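Putative ferritin-like diiron-carboxylate protein TM1526 (Thermotoga maritima, PDB 1VJX) is of unknown function but is probably a ferritin-like diiron-carboxylate protein that binds metal ions and may act as an oxidoreductase. Local coordinates at residues T100-E103 with V104-A108; H145-K148 with L149-K153. All coordinates share one frame; numbering follows the deposited sequence.

Interaction 1: residues T100-E103 with V104-A108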
# COMPACT_ATOMS: atom_id res chain seq x y z
N THR A 100 -20.59 7.23 1.91
CA THR A 100 -20.69 7.23 0.46
C THR A 100 -19.45 6.60 -0.16
O THR A 100 -18.36 6.64 0.42
CB THR A 100 -20.87 8.67 -0.10
OG1 THR A 100 -19.70 9.46 0.13
CG2 THR A 100 -21.98 9.44 0.64
N LEU A 101 -19.60 6.03 -1.35
CA LEU A 101 -18.48 5.43 -2.05
C LEU A 101 -17.43 6.48 -2.36
O LEU A 101 -16.25 6.24 -2.21
CB LEU A 101 -18.95 4.71 -3.33
CG LEU A 101 -17.87 3.88 -4.07
CD1 LEU A 101 -17.45 2.63 -3.31
CD2 LEU A 101 -18.37 3.52 -5.49
N LYS A 102 -17.90 7.66 -2.75
CA LYS A 102 -17.04 8.81 -3.08
C LYS A 102 -16.05 9.18 -2.00
O LYS A 102 -14.87 9.31 -2.27
CB LYS A 102 -17.90 10.05 -3.39
CG LYS A 102 -17.11 11.35 -3.68
CD LYS A 102 -18.02 12.48 -4.24
CE LYS A 102 -17.23 13.61 -4.94
NZ LYS A 102 -16.02 14.11 -4.16
N GLU A 103 -16.53 9.41 -0.78
CA GLU A 103 -15.64 9.89 0.26
C GLU A 103 -14.58 8.84 0.63
O GLU A 103 -13.44 9.15 0.89
CB GLU A 103 -16.44 10.35 1.48
CG GLU A 103 -17.20 9.31 2.26
CD GLU A 103 -17.99 9.96 3.38
OE1 GLU A 103 -17.33 10.67 4.23
OE2 GLU A 103 -19.25 9.79 3.43
N VAL A 104 -15.00 7.60 0.58
CA VAL A 104 -14.18 6.43 0.86
C VAL A 104 -13.10 6.24 -0.22
O VAL A 104 -11.91 6.02 0.08
CB VAL A 104 -15.18 5.21 0.97
CG1 VAL A 104 -14.68 3.94 0.31
CG2 VAL A 104 -15.63 5.00 2.44
N LEU A 105 -13.52 6.30 -1.47
CA LEU A 105 -12.61 6.23 -2.59
C LEU A 105 -11.61 7.39 -2.61
O LEU A 105 -10.42 7.21 -2.92
CB LEU A 105 -13.39 6.17 -3.90
CG LEU A 105 -14.02 4.82 -4.24
CD1 LEU A 105 -14.59 4.86 -5.55
CD2 LEU A 105 -13.01 3.68 -4.18
N ASP A 106 -12.05 8.59 -2.27
CA ASP A 106 -11.14 9.73 -2.27
C ASP A 106 -10.00 9.46 -1.35
O ASP A 106 -8.86 9.73 -1.67
CB ASP A 106 -11.87 11.03 -1.86
CG ASP A 106 -12.70 11.64 -3.02
OD1 ASP A 106 -12.42 11.32 -4.19
OD2 ASP A 106 -13.67 12.42 -2.84
N ILE A 107 -10.32 8.91 -0.19
CA ILE A 107 -9.30 8.56 0.81
C ILE A 107 -8.37 7.43 0.29
O ILE A 107 -7.16 7.54 0.37
CB ILE A 107 -9.98 8.19 2.15
CG1 ILE A 107 -10.72 9.42 2.72
CG2 ILE A 107 -8.95 7.67 3.14
CD1 ILE A 107 -11.77 9.09 3.79
N ALA A 108 -8.97 6.39 -0.27
CA ALA A 108 -8.25 5.25 -0.81
C ALA A 108 -7.27 5.69 -1.85
O ALA A 108 -6.18 5.20 -1.90
CB ALA A 108 -9.20 4.27 -1.43
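The flat carboxylate of Asp106 receives Lys102 NZ on the syn lone pair of OD2, in a salt bridge of 3.2 Å between NZ and OD2, while its OD1 is engaged by Lys153 of helix 129-156. The pair sits in the opening turns of helix 101-125, which begins with a capping box built by Thr100 and Glu103. A second flat group, the carboxylate of Glu103, supplies half of that box: Thr100 N donates to Glu103 OE2 over 3.3 Å, almost perfectly straight at 178°, arriving on the anti side of the oxygen and 18° out of the carboxylate plane. In return, Glu103 N makes a weak bond to Thr100 OG1, also 3.3 Å long. A chi1 of 67° places Glu103 CG between its own N and carbonyl carbon, which turns the chain back toward the N-cap residue. Thr100 OG1 adds a weak bond to the same OE2, and Arg96 reaches it in a salt bridge, so three groups hold this oxygen. The inward side of the turn is apolar. Leu101 lies across Leu105, its CG 3.7 Å from Leu105 CD1, and both leucines pack on Met152 of helix 129-156; Val104 touches Leu36 and Phe48. Farther along, Glu103 O accepts a weak bond from Ile107 N, and Ile107 CG1 and CD1 each lie 3.3 Å from that same Glu103 O.

Interaction 2: residues H145-K148 with L149-K153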
# COMPACT_ATOMS: atom_id res chain seq x y z
N HIS A 145 -4.50 -1.42 -8.68
CA HIS A 145 -5.47 -1.16 -7.62
C HIS A 145 -5.94 0.24 -7.81
O HIS A 145 -7.13 0.50 -7.76
CB HIS A 145 -4.84 -1.22 -6.22
CG HIS A 145 -4.48 -2.59 -5.76
ND1 HIS A 145 -4.23 -2.89 -4.43
CD2 HIS A 145 -4.35 -3.75 -6.45
CE1 HIS A 145 -3.93 -4.17 -4.33
NE2 HIS A 145 -4.01 -4.72 -5.54
N LEU A 146 -4.98 1.14 -7.98
CA LEU A 146 -5.25 2.55 -8.20
C LEU A 146 -6.17 2.82 -9.41
O LEU A 146 -7.13 3.56 -9.32
CB LEU A 146 -3.93 3.31 -8.37
CG LEU A 146 -4.12 4.82 -8.58
CD1 LEU A 146 -4.91 5.45 -7.40
CD2 LEU A 146 -2.78 5.48 -8.83
N ARG A 147 -5.86 2.20 -10.54
CA ARG A 147 -6.70 2.29 -11.73
C ARG A 147 -8.13 1.83 -11.42
O ARG A 147 -9.11 2.43 -11.93
CB ARG A 147 -6.11 1.41 -12.81
CG ARG A 147 -6.91 1.33 -14.10
CD ARG A 147 -6.70 0.01 -14.80
NE ARG A 147 -7.35 -1.08 -14.06
CZ ARG A 147 -8.65 -1.37 -14.15
NH1 ARG A 147 -9.44 -0.64 -14.93
NH2 ARG A 147 -9.17 -2.37 -13.46
N LYS A 148 -8.25 0.77 -10.62
CA LYS A 148 -9.57 0.24 -10.25
C LYS A 148 -10.31 1.21 -9.38
O LYS A 148 -11.49 1.47 -9.60
CB LYS A 148 -9.46 -1.11 -9.55
CG LYS A 148 -10.80 -1.73 -9.18
CD LYS A 148 -11.56 -2.20 -10.39
CE LYS A 148 -13.01 -2.45 -10.14
NZ LYS A 148 -13.68 -2.71 -11.47
N LEU A 149 -9.61 1.79 -8.40
CA LEU A 149 -10.18 2.86 -7.58
C LEU A 149 -10.66 4.07 -8.41
O LEU A 149 -11.71 4.64 -8.14
CB LEU A 149 -9.18 3.30 -6.50
CG LEU A 149 -8.73 2.27 -5.45
CD1 LEU A 149 -7.68 2.84 -4.52
CD2 LEU A 149 -9.89 1.77 -4.62
N LEU A 150 -9.91 4.48 -9.41
CA LEU A 150 -10.30 5.61 -10.25
C LEU A 150 -11.48 5.26 -11.18
O LEU A 150 -12.34 6.10 -11.49
CB LEU A 150 -9.09 6.12 -11.04
CG LEU A 150 -7.97 6.73 -10.18
CD1 LEU A 150 -6.64 6.83 -10.95
CD2 LEU A 150 -8.40 8.14 -9.65
N GLU A 151 -11.50 4.00 -11.62
CA GLU A 151 -12.60 3.44 -12.41
C GLU A 151 -13.92 3.45 -11.61
O GLU A 151 -14.94 3.88 -12.11
CB GLU A 151 -12.23 2.02 -12.88
CG GLU A 151 -13.32 1.25 -13.63
CD GLU A 151 -12.79 -0.02 -14.29
OE1 GLU A 151 -12.74 -1.08 -13.62
OE2 GLU A 151 -12.40 0.04 -15.48
N MSE A 152 -13.88 2.98 -10.37
CA MSE A 152 -15.02 3.04 -9.46
C MSE A 152 -15.45 4.48 -9.17
O MSE A 152 -16.64 4.79 -9.18
CB MSE A 152 -14.70 2.31 -8.15
CG MSE A 152 -14.61 0.81 -8.29
SE MSE A 152 -13.95 -0.05 -6.66
CE MSE A 152 -15.55 0.02 -5.52
N LYS A 153 -14.49 5.37 -8.92
CA LYS A 153 -14.83 6.78 -8.70
C LYS A 153 -15.60 7.36 -9.89
O LYS A 153 -16.64 8.01 -9.75
CB LYS A 153 -13.58 7.63 -8.48
CG LYS A 153 -13.89 9.05 -8.02
CD LYS A 153 -12.63 9.91 -7.90
CE LYS A 153 -12.95 11.42 -7.92
NZ LYS A 153 -13.69 11.88 -6.70
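Regular helical bonds tie the two segments: Leu149 N to His145 O, Leu150 N to Leu146 O, Glu151 N to Arg147 O and Met152 N to Lys148 O, each 2.9 Å long. On the outward side this spacing brings two basic residues, four and three positions earlier, to one carboxylate, that of Glu151, whose two oxygens are divided between them. Lys148 NZ donates to Glu151 OE1 over 2.9 Å in a salt bridge, meeting that oxygen nearly along its C-O axis; the bend at chi2 (70°) carries the lysine chain along the helix toward the acid. Arg147 runs side by side with Glu151 and gives NH1 to OE2 at 3.1 Å, a weaker bond with an N-H...O angle of 143°. OE2 lies at the edge of the guanidinium, near its plane, yet the guanidinium and carboxylate planes stand 78° apart. Arg147 NE is held separately by Glu144. Leu146 CG makes an apolar contact with Leu150 CD1 at 4.0 Å, and Lys148 CE passes 4.1 Å from CG of the selenomethionine Met152, a looser van der Waals approach. Buried His145 meets Leu51 and Glu55, adding a polar group to the interior. Charges paired outward, as the Arg147-Lys148-Glu151 salt-bridge network, and buried Leu149 and Met152 against other helices are what an amphipathic helix of a ferritin-like four-helix bundle presents.

How the interactions relate
Interaction 1 opens helix 101-125 and interaction 2 lies late in helix 129-156, the next helix in the chain; their centres are about 11 Å apart, on the same side of the chain's centre. Because the chain reverses between these helices, the start of one lies beside the end of the other. Two kinds of contact join them. Asp106 forms a salt bridge with Lys153, 2.9 Å from OD1 to NZ, and its charge probably eases the closeness of the Lys102 and Lys153 amines. Alongside the charges, Leu105 CD1 packs 3.6 Å from Met152 CB. The first turns of helix 101-125 and the last turns of helix 129-156 thus meet through one salt bridge and apolar packing at one end of the bundle.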